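Local atomic coordinates of Ctr9 protein (Myceliophthora thermophila, PDB entry 6AF0), a protein that probably binds RNA polymerase II as a subunit of the Paf1 transcription elongation complex, and has a TPR-containing part that assembles with Paf1 and Cdc73. Residues V498-I503 and K527-L533; H547-T551 and S587-E591; I598-E602 and R617-I621. One frame throughout, in Å; residues are numbered along the deposited sequence.

The three contacts follow one another along the TPR-containing solenoid of Ctr9, in sequence order without nesting. Interaction 1 joins helices 488-504 and 531-543, interaction 2 joins 547-566 and 573-591, and interaction 3 joins 594-607 and 612-625. Their centres lie about 19 Å (1 to 2), 14 Å (2 to 3) and 29 Å (1 to 3) apart. Interactions 2 and 3 touch through E589: its OE2 forms a salt bridge with R617 NH2 at 2.5 Å, and its OE1 lies 2.4 Å from Y601 OH, a probable hydrogen bond. Interaction 1 touches neither: nearest atoms are about 6 Å (2) and 16 Å (3) away. The Paf1 chain packs on Q532, Y590, R617 and Y620.

Interaction 1: residues V498-I503 and K527-L533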
ATOM      1  N   VAL A 498     -12.901   1.244  11.250  1.00 94.34           N
ATOM      2  CA  VAL A 498     -13.896   0.519  10.468  1.00 92.46           C
ATOM      3  C   VAL A 498     -15.186   0.487  11.267  1.00 96.44           C
ATOM      4  O   VAL A 498     -16.270   0.509  10.696  1.00 97.36           O
ATOM      5  CB  VAL A 498     -13.459  -0.921  10.157  1.00 95.35           C
ATOM      6  CG1 VAL A 498     -14.552  -1.681   9.400  1.00 91.61           C
ATOM      7  CG2 VAL A 498     -12.164  -0.920   9.361  1.00 94.49           C
ATOM      8  N   GLU A 499     -15.060   0.403  12.591  1.00 98.64           N
ATOM      9  CA  GLU A 499     -16.212   0.510  13.487  1.00 99.67           C
ATOM     10  C   GLU A 499     -16.910   1.843  13.189  1.00104.56           C
ATOM     11  O   GLU A 499     -18.095   1.879  12.815  1.00 86.97           O
ATOM     12  CB  GLU A 499     -15.749   0.410  14.953  1.00 96.71           C
ATOM     13  CG  GLU A 499     -16.799   0.646  16.038  1.00 94.42           C
ATOM     14  CD  GLU A 499     -16.195   0.679  17.455  1.00 98.87           C
ATOM     15  OE1 GLU A 499     -14.951   0.665  17.627  1.00 84.77           O
ATOM     16  OE2 GLU A 499     -16.976   0.721  18.430  1.00108.79           O
ATOM     17  N   GLN A 500     -16.140   2.928  13.290  1.00107.31           N
ATOM     18  CA  GLN A 500     -16.655   4.286  13.065  1.00108.82           C
ATOM     19  C   GLN A 500     -17.302   4.489  11.696  1.00104.28           C
ATOM     20  O   GLN A 500     -18.409   4.996  11.590  1.00109.37           O
ATOM     21  CB  GLN A 500     -15.561   5.327  13.290  1.00107.60           C
ATOM     22  CG  GLN A 500     -15.252   5.569  14.761  1.00111.98           C
ATOM     23  CD  GLN A 500     -15.219   7.043  15.109  1.00114.93           C
ATOM     24  OE1 GLN A 500     -14.182   7.571  15.510  1.00115.31           O
ATOM     25  NE2 GLN A 500     -16.355   7.722  14.940  1.00113.23           N
ATOM     26  N   LEU A 501     -16.628   4.083  10.641  1.00101.26           N
ATOM     27  CA  LEU A 501     -17.259   4.163   9.330  1.00112.98           C
ATOM     28  C   LEU A 501     -18.581   3.383   9.262  1.00103.48           C
ATOM     29  O   LEU A 501     -19.527   3.832   8.636  1.00 97.58           O
ATOM     30  CB  LEU A 501     -16.294   3.714   8.221  1.00126.60           C
ATOM     31  CG  LEU A 501     -15.432   4.857   7.652  1.00129.84           C
ATOM     32  CD1 LEU A 501     -14.433   5.398   8.674  1.00126.44           C
ATOM     33  CD2 LEU A 501     -14.720   4.408   6.382  1.00124.91           C
ATOM     34  N   GLU A 502     -18.644   2.231   9.923  1.00115.17           N
ATOM     35  CA  GLU A 502     -19.857   1.389   9.912  1.00112.28           C
ATOM     36  C   GLU A 502     -21.000   2.040  10.693  1.00112.27           C
ATOM     37  O   GLU A 502     -22.162   1.980  10.252  1.00 94.28           O
ATOM     38  CB  GLU A 502     -19.581  -0.026  10.464  1.00106.50           C
ATOM     39  CG  GLU A 502     -19.344  -1.093   9.402  1.00105.84           C
ATOM     40  CD  GLU A 502     -20.568  -1.353   8.542  1.00109.51           C
ATOM     41  OE1 GLU A 502     -21.501  -2.043   9.001  1.00103.39           O
ATOM     42  OE2 GLU A 502     -20.591  -0.869   7.392  1.00118.35           O
ATOM     43  N   ILE A 503     -20.663   2.658  11.835  1.00105.70           N
ATOM     44  CA  ILE A 503     -21.670   3.286  12.710  1.00115.86           C
ATOM     45  C   ILE A 503     -22.204   4.585  12.092  1.00122.17           C
ATOM     46  O   ILE A 503     -23.402   4.891  12.189  1.00122.16           O
ATOM     47  CB  ILE A 503     -21.177   3.529  14.187  1.00117.88           C
ATOM     48  CG1 ILE A 503     -20.077   4.593  14.302  1.00118.16           C
ATOM     49  CG2 ILE A 503     -20.704   2.245  14.850  1.00117.83           C
ATOM     50  CD1 ILE A 503     -20.574   5.931  14.804  1.00114.56           C
ATOM     51  N   LYS A 527     -23.804  -0.799  20.156  1.00117.39           N
ATOM     52  CA  LYS A 527     -23.281  -1.003  18.805  1.00117.31           C
ATOM     53  C   LYS A 527     -23.493  -2.409  18.359  1.00112.01           C
ATOM     54  O   LYS A 527     -22.820  -3.327  18.825  1.00115.51           O
ATOM     55  CB  LYS A 527     -21.777  -0.695  18.700  1.00120.71           C
ATOM     56  CG  LYS A 527     -21.016  -0.565  20.012  1.00109.72           C
ATOM     57  CD  LYS A 527     -20.621  -1.875  20.689  1.00 90.93           C
ATOM     58  CE  LYS A 527     -19.751  -1.568  21.908  1.00 86.39           C
ATOM     59  NZ  LYS A 527     -18.785  -0.430  21.723  1.00 80.52           N
ATOM     60  N   LEU A 528     -24.428  -2.576  17.447  1.00110.03           N
ATOM     61  CA  LEU A 528     -24.627  -3.853  16.842  1.00107.18           C
ATOM     62  C   LEU A 528     -24.329  -3.635  15.345  1.00114.07           C
ATOM     63  O   LEU A 528     -25.230  -3.353  14.542  1.00117.58           O
ATOM     64  CB  LEU A 528     -26.031  -4.368  17.170  1.00108.44           C
ATOM     65  CG  LEU A 528     -26.527  -4.192  18.619  1.00115.58           C
ATOM     66  CD1 LEU A 528     -27.721  -5.103  18.901  1.00110.42           C
ATOM     67  CD2 LEU A 528     -25.458  -4.456  19.667  1.00116.48           C
ATOM     68  N   LEU A 529     -23.030  -3.703  15.020  1.00103.28           N
ATOM     69  CA  LEU A 529     -22.507  -3.719  13.642  1.00 93.76           C
ATOM     70  C   LEU A 529     -22.291  -5.198  13.282  1.00 93.81           C
ATOM     71  O   LEU A 529     -22.628  -6.075  14.080  1.00 92.05           O
ATOM     72  CB  LEU A 529     -21.177  -2.969  13.574  1.00 91.32           C
ATOM     73  CG  LEU A 529     -21.073  -1.504  13.981  1.00 90.90           C
ATOM     74  CD1 LEU A 529     -22.287  -1.067  14.774  1.00100.42           C
ATOM     75  CD2 LEU A 529     -19.802  -1.262  14.793  1.00 87.54           C
ATOM     76  N   PRO A 530     -21.717  -5.500  12.098  1.00 92.78           N
ATOM     77  CA  PRO A 530     -21.559  -6.928  11.823  1.00 91.09           C
ATOM     78  C   PRO A 530     -20.688  -7.643  12.882  1.00 96.06           C
ATOM     79  O   PRO A 530     -19.696  -7.069  13.375  1.00 94.08           O
ATOM     80  CB  PRO A 530     -20.916  -6.971  10.429  1.00 93.46           C
ATOM     81  CG  PRO A 530     -21.162  -5.631   9.824  1.00 96.64           C
ATOM     82  CD  PRO A 530     -21.274  -4.664  10.968  1.00100.61           C
ATOM     83  N   PRO A 531     -21.070  -8.883  13.244  1.00 88.80           N
ATOM     84  CA  PRO A 531     -20.454  -9.673  14.321  1.00 86.32           C
ATOM     85  C   PRO A 531     -18.938  -9.892  14.202  1.00 86.32           C
ATOM     86  O   PRO A 531     -18.219  -9.864  15.201  1.00 80.21           O
ATOM     87  CB  PRO A 531     -21.168 -11.019  14.204  1.00 84.76           C
ATOM     88  CG  PRO A 531     -22.476 -10.697  13.598  1.00 86.17           C
ATOM     89  CD  PRO A 531     -22.188  -9.608  12.621  1.00 85.42           C
ATOM     90  N   GLN A 532     -18.461 -10.136  12.992  1.00 83.21           N
ATOM     91  CA  GLN A 532     -17.069 -10.461  12.815  1.00 81.33           C
ATOM     92  C   GLN A 532     -16.206  -9.284  13.249  1.00 76.68           C
ATOM     93  O   GLN A 532     -15.245  -9.442  14.010  1.00 78.39           O
ATOM     94  CB  GLN A 532     -16.802 -10.842  11.368  1.00 89.82           C
ATOM     95  CG  GLN A 532     -17.548 -12.102  10.933  1.00 89.08           C
ATOM     96  CD  GLN A 532     -18.908 -11.813  10.352  1.00 92.59           C
ATOM     97  OE1 GLN A 532     -19.447 -10.710  10.517  1.00107.50           O
ATOM     98  NE2 GLN A 532     -19.471 -12.796   9.655  1.00 89.76           N
ATOM     99  N   LEU A 533     -16.571  -8.098  12.790  1.00 68.84           N
ATOM    100  CA  LEU A 533     -15.839  -6.909  13.172  1.00 73.38           C
ATOM    101  C   LEU A 533     -15.761  -6.776  14.707  1.00 74.75           C
ATOM    102  O   LEU A 533     -14.694  -6.602  15.272  1.00 82.44           O
ATOM    103  CB  LEU A 533     -16.492  -5.669  12.556  1.00 73.36           C
ATOM    104  CG  LEU A 533     -15.826  -4.320  12.875  1.00 75.43           C
ATOM    105  CD1 LEU A 533     -14.410  -4.239  12.338  1.00 76.71           C
ATOM    106  CD2 LEU A 533     -16.627  -3.158  12.323  1.00 80.56           C
TER
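This is helix-to-helix packing in an alpha-solenoid: the end of helix 488-504 lies against the lead-in and first turn of helix 531-543, with E502 and L529 closest in the backbone (CA to CA 6.9 Å). V498, which also packs on L476 and L477 of helix 473-484, puts CG1 3.9 Å from L533 CD2. E499 serves both ends of the interface. Its CA is 3.9 Å from L533 CD2 and its CG 3.8 Å from L529 CD2, while its extended side chain (chi1 and chi2 t) carries the carboxylate to K527 in a long salt bridge, OE2 to NZ 3.9 Å. One turn on, E502 lays CB over L529 (4.1 Å to CG), and its folded-back side chain sets OE1 3.3 Å from CD of P530, the N-cap residue of helix 531-543. With no hydrogen bond between the segments, apolar packing dominates; L529 and L533 are the most covered residues of 527-533. I503 completes the apolar patch, its CG2 3.6 Å from L529 CD2.

Interaction 2: residues H547-T551 and S587-E591; sequences HRLAT and SYEYE
Both segments are helical, the first turn of helix 547-566 against the last turn of helix 573-591. They run nearly antiparallel (157°, signed crossing -157°), axes 8.8 Å apart, in a register that sets H547 beside E591 (CA to CA 5.5 Å) and T551 beside S587 (5.6 Å). T551 (chi1 m) and S587 (chi1 t) turn their hydroxyls together: S587 OG donates to T551 OG1 in a very short 2.5 Å hydrogen bond. E591 (chi1 -149°, between wells, chi2 t) brings its carboxylate across to T551 and R548. T551 OG1 lies 2.6 Å from E591 OE2, a possible hydrogen bond in which OE2 would accept; another acceptor is within reach of the same proton. H547 O accepts T551 N at 3.0 Å within the helix, as S587 O accepts E591 N at 2.7 Å. The other carboxylate oxygen, E591 OE1, lies 3.5 Å from R548 NE, well out of the guanidinium plane, so this salt bridge is purely electrostatic. At the far end H547 (chi1 m) lays its ring under Y590 CB, a CH-pi contact 3.5 Å from the ring centroid; the H547 and Y590 rings are near parallel (12°) but slid apart, centroids 4.7 Å. T551 CG2 packs 3.7 Å from Y588 CE1. Such antiparallel packing of the second helix of one repeat on the first helix of the next is typical of a TPR superhelix.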
ATOM      1  N   HIS A 547     -10.019  -6.853  29.271  1.00 74.54           N
ATOM      2  CA  HIS A 547     -10.808  -8.081  29.196  1.00 78.05           C
ATOM      3  C   HIS A 547     -12.306  -7.857  29.320  1.00 83.10           C
ATOM      4  O   HIS A 547     -13.093  -8.660  28.825  1.00 86.35           O
ATOM      5  CB  HIS A 547     -10.340  -9.096  30.220  1.00 69.75           C
ATOM      6  CG  HIS A 547      -8.916  -9.514  30.032  1.00 74.73           C
ATOM      7  ND1 HIS A 547      -8.404  -9.977  28.832  1.00 72.36           N
ATOM      8  CD2 HIS A 547      -7.892  -9.550  30.915  1.00 83.30           C
ATOM      9  CE1 HIS A 547      -7.120 -10.256  28.987  1.00 75.66           C
ATOM     10  NE2 HIS A 547      -6.784 -10.005  30.239  1.00 81.89           N
ATOM     11  N   ARG A 548     -12.714  -6.773  29.967  1.00 90.50           N
ATOM     12  CA  ARG A 548     -14.142  -6.478  30.034  1.00 99.27           C
ATOM     13  C   ARG A 548     -14.557  -5.763  28.750  1.00 93.58           C
ATOM     14  O   ARG A 548     -15.613  -6.037  28.157  1.00 93.40           O
ATOM     15  CB  ARG A 548     -14.508  -5.688  31.297  1.00100.52           C
ATOM     16  CG  ARG A 548     -15.883  -5.031  31.230  1.00111.58           C
ATOM     17  CD  ARG A 548     -16.757  -5.300  32.445  1.00120.03           C
ATOM     18  NE  ARG A 548     -16.074  -5.032  33.714  1.00131.05           N
ATOM     19  CZ  ARG A 548     -16.688  -4.791  34.875  1.00140.47           C
ATOM     20  NH1 ARG A 548     -18.015  -4.772  34.948  1.00144.39           N
ATOM     21  NH2 ARG A 548     -15.973  -4.557  35.975  1.00144.87           N
ATOM     22  N   LEU A 549     -13.710  -4.872  28.283  1.00 82.15           N
ATOM     23  CA  LEU A 549     -14.018  -4.225  27.028  1.00 82.73           C
ATOM     24  C   LEU A 549     -14.224  -5.260  25.936  1.00 82.72           C
ATOM     25  O   LEU A 549     -15.184  -5.199  25.155  1.00 76.64           O
ATOM     26  CB  LEU A 549     -12.905  -3.279  26.645  1.00 87.98           C
ATOM     27  CG  LEU A 549     -13.387  -2.003  25.936  1.00100.32           C
ATOM     28  CD1 LEU A 549     -14.681  -1.406  26.501  1.00102.44           C
ATOM     29  CD2 LEU A 549     -12.265  -0.976  26.018  1.00107.64           C
ATOM     30  N   ALA A 550     -13.313  -6.228  25.920  1.00 82.99           N
ATOM     31  CA  ALA A 550     -13.424  -7.413  25.078  1.00 79.40           C
ATOM     32  C   ALA A 550     -14.752  -8.157  25.280  1.00 81.57           C
ATOM     33  O   ALA A 550     -15.477  -8.436  24.308  1.00 80.57           O
ATOM     34  CB  ALA A 550     -12.256  -8.337  25.354  1.00 74.24           C
ATOM     35  N   THR A 551     -15.063  -8.446  26.546  1.00 75.84           N
ATOM     36  CA  THR A 551     -16.300  -9.149  26.940  1.00 75.10           C
ATOM     37  C   THR A 551     -17.567  -8.445  26.456  1.00 71.77           C
ATOM     38  O   THR A 551     -18.518  -9.088  26.000  1.00 64.07           O
ATOM     39  CB  THR A 551     -16.364  -9.331  28.476  1.00 77.75           C
ATOM     40  OG1 THR A 551     -15.414 -10.323  28.891  1.00 80.15           O
ATOM     41  CG2 THR A 551     -17.718  -9.789  28.928  1.00 80.11           C
ATOM     42  N   SER A 587     -13.108 -14.844  27.626  1.00 68.34           N
ATOM     43  CA  SER A 587     -12.967 -13.478  28.096  1.00 74.06           C
ATOM     44  C   SER A 587     -13.356 -13.389  29.549  1.00 73.82           C
ATOM     45  O   SER A 587     -12.642 -12.786  30.345  1.00 77.51           O
ATOM     46  CB  SER A 587     -13.838 -12.530  27.276  1.00 77.08           C
ATOM     47  OG  SER A 587     -13.491 -11.193  27.557  1.00 79.97           O
ATOM     48  N   TYR A 588     -14.489 -13.994  29.889  1.00 75.16           N
ATOM     49  CA  TYR A 588     -14.919 -14.126  31.303  1.00 74.00           C
ATOM     50  C   TYR A 588     -13.814 -14.742  32.137  1.00 65.76           C
ATOM     51  O   TYR A 588     -13.421 -14.247  33.171  1.00 69.40           O
ATOM     52  CB  TYR A 588     -16.160 -15.024  31.420  1.00 72.16           C
ATOM     53  CG  TYR A 588     -17.489 -14.370  31.081  1.00 74.97           C
ATOM     54  CD1 TYR A 588     -17.764 -13.053  31.460  1.00 81.93           C
ATOM     55  CD2 TYR A 588     -18.489 -15.075  30.414  1.00 72.46           C
ATOM     56  CE1 TYR A 588     -18.981 -12.451  31.163  1.00 82.28           C
ATOM     57  CE2 TYR A 588     -19.711 -14.476  30.117  1.00 80.64           C
ATOM     58  CZ  TYR A 588     -19.953 -13.167  30.500  1.00 82.47           C
ATOM     59  OH  TYR A 588     -21.158 -12.566  30.216  1.00 81.87           O
ATOM     60  N   GLU A 589     -13.317 -15.852  31.659  1.00 66.15           N
ATOM     61  CA  GLU A 589     -12.181 -16.492  32.273  1.00 72.13           C
ATOM     62  C   GLU A 589     -10.980 -15.561  32.489  1.00 79.78           C
ATOM     63  O   GLU A 589     -10.357 -15.579  33.558  1.00 79.76           O
ATOM     64  CB  GLU A 589     -11.741 -17.611  31.365  1.00 71.47           C
ATOM     65  CG  GLU A 589     -11.422 -18.868  32.098  1.00 72.59           C
ATOM     66  CD  GLU A 589     -10.998 -19.932  31.147  1.00 73.80           C
ATOM     67  OE1 GLU A 589     -11.641 -20.089  30.078  1.00 75.49           O
ATOM     68  OE2 GLU A 589     -10.001 -20.589  31.478  1.00 73.48           O
ATOM     69  N   TYR A 590     -10.635 -14.790  31.452  1.00 80.41           N
ATOM     70  CA  TYR A 590      -9.535 -13.818  31.533  1.00 77.93           C
ATOM     71  C   TYR A 590      -9.898 -12.847  32.617  1.00 74.27           C
ATOM     72  O   TYR A 590      -9.088 -12.509  33.465  1.00 69.85           O
ATOM     73  CB  TYR A 590      -9.321 -13.036  30.212  1.00 75.06           C
ATOM     74  CG  TYR A 590      -8.362 -13.687  29.237  1.00 72.74           C
ATOM     75  CD1 TYR A 590      -7.150 -14.180  29.667  1.00 71.40           C
ATOM     76  CD2 TYR A 590      -8.676 -13.819  27.883  1.00 78.36           C
ATOM     77  CE1 TYR A 590      -6.278 -14.796  28.798  1.00 74.72           C
ATOM     78  CE2 TYR A 590      -7.799 -14.425  26.995  1.00 75.37           C
ATOM     79  CZ  TYR A 590      -6.596 -14.917  27.461  1.00 75.68           C
ATOM     80  OH  TYR A 590      -5.676 -15.538  26.621  1.00 75.74           O
ATOM     81  N   GLU A 591     -11.142 -12.410  32.553  1.00 72.37           N
ATOM     82  CA  GLU A 591     -11.676 -11.402  33.442  1.00 75.98           C
ATOM     83  C   GLU A 591     -11.705 -11.853  34.877  1.00 78.23           C
ATOM     84  O   GLU A 591     -11.375 -11.088  35.759  1.00 81.66           O
ATOM     85  CB  GLU A 591     -13.096 -11.079  33.027  1.00 79.61           C
ATOM     86  CG  GLU A 591     -13.493  -9.662  33.314  1.00 83.02           C
ATOM     87  CD  GLU A 591     -14.700  -9.261  32.514  1.00 89.10           C
ATOM     88  OE1 GLU A 591     -15.421  -8.369  32.978  1.00101.16           O
ATOM     89  OE2 GLU A 591     -14.932  -9.834  31.425  1.00101.31           O
TER

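Interaction 3: residues I598-E602 and R617-I621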
ATOM      1  N   ILE A 598     -17.561 -20.687  33.135  1.00 83.42           N
ATOM      2  CA  ILE A 598     -17.968 -22.083  33.154  1.00 88.02           C
ATOM      3  C   ILE A 598     -19.346 -22.201  32.513  1.00 94.79           C
ATOM      4  O   ILE A 598     -19.516 -22.882  31.493  1.00 93.89           O
ATOM      5  CB  ILE A 598     -18.036 -22.679  34.576  1.00 87.56           C
ATOM      6  CG1 ILE A 598     -16.715 -22.500  35.310  1.00 88.32           C
ATOM      7  CG2 ILE A 598     -18.336 -24.168  34.501  1.00 91.39           C
ATOM      8  CD1 ILE A 598     -16.659 -23.186  36.656  1.00 88.44           C
ATOM      9  N   GLU A 599     -20.321 -21.505  33.086  1.00 94.66           N
ATOM     10  CA  GLU A 599     -21.707 -21.660  32.629  1.00104.81           C
ATOM     11  C   GLU A 599     -21.853 -21.350  31.124  1.00 89.51           C
ATOM     12  O   GLU A 599     -22.630 -21.983  30.422  1.00 83.58           O
ATOM     13  CB  GLU A 599     -22.689 -20.841  33.497  1.00112.66           C
ATOM     14  CG  GLU A 599     -23.100 -19.477  32.945  1.00124.64           C
ATOM     15  CD  GLU A 599     -24.137 -18.767  33.813  1.00137.27           C
ATOM     16  OE1 GLU A 599     -24.246 -19.107  35.012  1.00151.58           O
ATOM     17  OE2 GLU A 599     -24.842 -17.859  33.305  1.00130.85           O
ATOM     18  N   THR A 600     -21.082 -20.399  30.622  1.00 86.70           N
ATOM     19  CA  THR A 600     -21.176 -20.065  29.203  1.00 91.40           C
ATOM     20  C   THR A 600     -20.585 -21.179  28.342  1.00 91.00           C
ATOM     21  O   THR A 600     -21.175 -21.550  27.326  1.00 92.71           O
ATOM     22  CB  THR A 600     -20.482 -18.733  28.841  1.00 89.14           C
ATOM     23  OG1 THR A 600     -19.073 -18.906  28.856  1.00 91.83           O
ATOM     24  CG2 THR A 600     -20.843 -17.622  29.792  1.00 83.99           C
ATOM     25  N   TYR A 601     -19.415 -21.688  28.746  1.00 90.10           N
ATOM     26  CA  TYR A 601     -18.804 -22.855  28.099  1.00 86.15           C
ATOM     27  C   TYR A 601     -19.791 -24.009  28.085  1.00 89.59           C
ATOM     28  O   TYR A 601     -20.059 -24.605  27.049  1.00 90.81           O
ATOM     29  CB  TYR A 601     -17.546 -23.305  28.841  1.00 84.01           C
ATOM     30  CG  TYR A 601     -16.299 -22.473  28.605  1.00 80.89           C
ATOM     31  CD1 TYR A 601     -16.070 -21.817  27.401  1.00 76.98           C
ATOM     32  CD2 TYR A 601     -15.308 -22.396  29.578  1.00 75.88           C
ATOM     33  CE1 TYR A 601     -14.916 -21.072  27.205  1.00 73.98           C
ATOM     34  CE2 TYR A 601     -14.156 -21.667  29.374  1.00 68.43           C
ATOM     35  CZ  TYR A 601     -13.975 -21.005  28.204  1.00 67.10           C
ATOM     36  OH  TYR A 601     -12.834 -20.283  28.059  1.00 72.97           O
ATOM     37  N   GLU A 602     -20.354 -24.290  29.251  1.00 90.03           N
ATOM     38  CA  GLU A 602     -21.349 -25.334  29.392  1.00 92.81           C
ATOM     39  C   GLU A 602     -22.582 -25.142  28.513  1.00 94.26           C
ATOM     40  O   GLU A 602     -23.029 -26.088  27.885  1.00100.69           O
ATOM     41  CB  GLU A 602     -21.779 -25.435  30.847  1.00101.06           C
ATOM     42  CG  GLU A 602     -20.635 -25.787  31.775  1.00104.96           C
ATOM     43  CD  GLU A 602     -21.082 -26.566  32.982  1.00106.77           C
ATOM     44  OE1 GLU A 602     -21.844 -26.014  33.815  1.00 98.95           O
ATOM     45  OE2 GLU A 602     -20.652 -27.737  33.077  1.00116.41           O
ATOM     46  N   ARG A 617     -10.669 -25.860  27.887  1.00 74.50           N
ATOM     47  CA  ARG A 617     -10.683 -24.754  28.869  1.00 72.67           C
ATOM     48  C   ARG A 617     -11.398 -25.169  30.146  1.00 71.80           C
ATOM     49  O   ARG A 617     -10.976 -24.826  31.239  1.00 74.35           O
ATOM     50  CB  ARG A 617     -11.317 -23.477  28.296  1.00 69.54           C
ATOM     51  CG  ARG A 617     -10.478 -22.799  27.213  1.00 71.33           C
ATOM     52  CD  ARG A 617      -9.019 -22.589  27.608  1.00 64.75           C
ATOM     53  NE  ARG A 617      -8.878 -21.934  28.903  1.00 64.34           N
ATOM     54  CZ  ARG A 617      -7.729 -21.475  29.406  1.00 65.01           C
ATOM     55  NH1 ARG A 617      -6.594 -21.584  28.749  1.00 68.71           N
ATOM     56  NH2 ARG A 617      -7.711 -20.887  30.581  1.00 68.33           N
ATOM     57  N   LEU A 618     -12.477 -25.926  30.012  1.00 80.40           N
ATOM     58  CA  LEU A 618     -13.180 -26.425  31.188  1.00 80.15           C
ATOM     59  C   LEU A 618     -12.231 -27.269  32.017  1.00 79.06           C
ATOM     60  O   LEU A 618     -12.142 -27.103  33.210  1.00 76.90           O
ATOM     61  CB  LEU A 618     -14.436 -27.217  30.810  1.00 78.82           C
ATOM     62  CG  LEU A 618     -15.690 -26.370  30.557  1.00 84.95           C
ATOM     63  CD1 LEU A 618     -16.802 -27.237  30.000  1.00 84.43           C
ATOM     64  CD2 LEU A 618     -16.171 -25.636  31.807  1.00 85.62           C
ATOM     65  N   ALA A 619     -11.478 -28.136  31.359  1.00 83.74           N
ATOM     66  CA  ALA A 619     -10.594 -29.061  32.058  1.00 84.15           C
ATOM     67  C   ALA A 619      -9.427 -28.340  32.739  1.00 88.84           C
ATOM     68  O   ALA A 619      -8.904 -28.802  33.768  1.00 83.46           O
ATOM     69  CB  ALA A 619     -10.084 -30.118  31.100  1.00 80.76           C
ATOM     70  N   TYR A 620      -9.023 -27.209  32.175  1.00 84.51           N
ATOM     71  CA  TYR A 620      -7.974 -26.425  32.792  1.00 82.97           C
ATOM     72  C   TYR A 620      -8.593 -25.703  34.000  1.00 87.59           C
ATOM     73  O   TYR A 620      -8.034 -25.741  35.116  1.00 80.53           O
ATOM     74  CB  TYR A 620      -7.330 -25.456  31.786  1.00 79.32           C
ATOM     75  CG  TYR A 620      -6.487 -24.401  32.455  1.00 76.23           C
ATOM     76  CD1 TYR A 620      -5.257 -24.724  33.023  1.00 74.90           C
ATOM     77  CD2 TYR A 620      -6.949 -23.097  32.573  1.00 70.60           C
ATOM     78  CE1 TYR A 620      -4.495 -23.757  33.667  1.00 81.00           C
ATOM     79  CE2 TYR A 620      -6.202 -22.128  33.207  1.00 78.05           C
ATOM     80  CZ  TYR A 620      -4.980 -22.450  33.752  1.00 78.97           C
ATOM     81  OH  TYR A 620      -4.269 -21.447  34.380  1.00 76.49           O
ATOM     82  N   ILE A 621      -9.749 -25.065  33.777  1.00 86.51           N
ATOM     83  CA  ILE A 621     -10.506 -24.408  34.863  1.00 90.20           C
ATOM     84  C   ILE A 621     -10.615 -25.394  36.043  1.00 94.57           C
ATOM     85  O   ILE A 621     -10.469 -25.040  37.223  1.00 81.38           O
ATOM     86  CB  ILE A 621     -11.926 -23.981  34.398  1.00 85.78           C
ATOM     87  CG1 ILE A 621     -11.903 -22.672  33.597  1.00 82.18           C
ATOM     88  CG2 ILE A 621     -12.850 -23.809  35.589  1.00 84.45           C
ATOM     89  CD1 ILE A 621     -13.240 -22.306  32.981  1.00 80.60           C
TER
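Here the second helix of a predicted TPR motif, 594-607, packs on the following helix, 612-625, as successive helices do in a TPR solenoid. The segments run roughly antiparallel (150°, signed crossing -150°) with axes 10.7 Å apart, a gap filled by large side chains. Three aliphatic residues share one conformation: I598, L618 and I621 all have chi1 m and chi2 t. I598 uses both branches: CG2 meets L618 CD2 at 3.8 Å, and CD1, carried outward by chi2 t, meets I621 CG2 at 4.0 Å. Y601 (chi1 m) points across the gap: its CB meets L618 CG at 4.0 Å, and I621 CD1 sits at the edge of its ring, near the ring plane. E602 adds only a marginal contact, CG to L618 CD1 at 4.5 Å. R617 CB points toward the facing helix, and the m,m,m side chain then leads the guanidinium away. The polar ends look elsewhere: Y601 OH is hydrogen-bonded to OE1 of E589 and R617 NH2 forms a salt bridge with OE2 of that glutamate, on helix 573-591, while the chain of Paf1 protein lies against R617 by its backbone. Y601 CE2 touches two residues of the facing helix, 3.5 Å from R617 CB and 3.8 Å from I621 CD1.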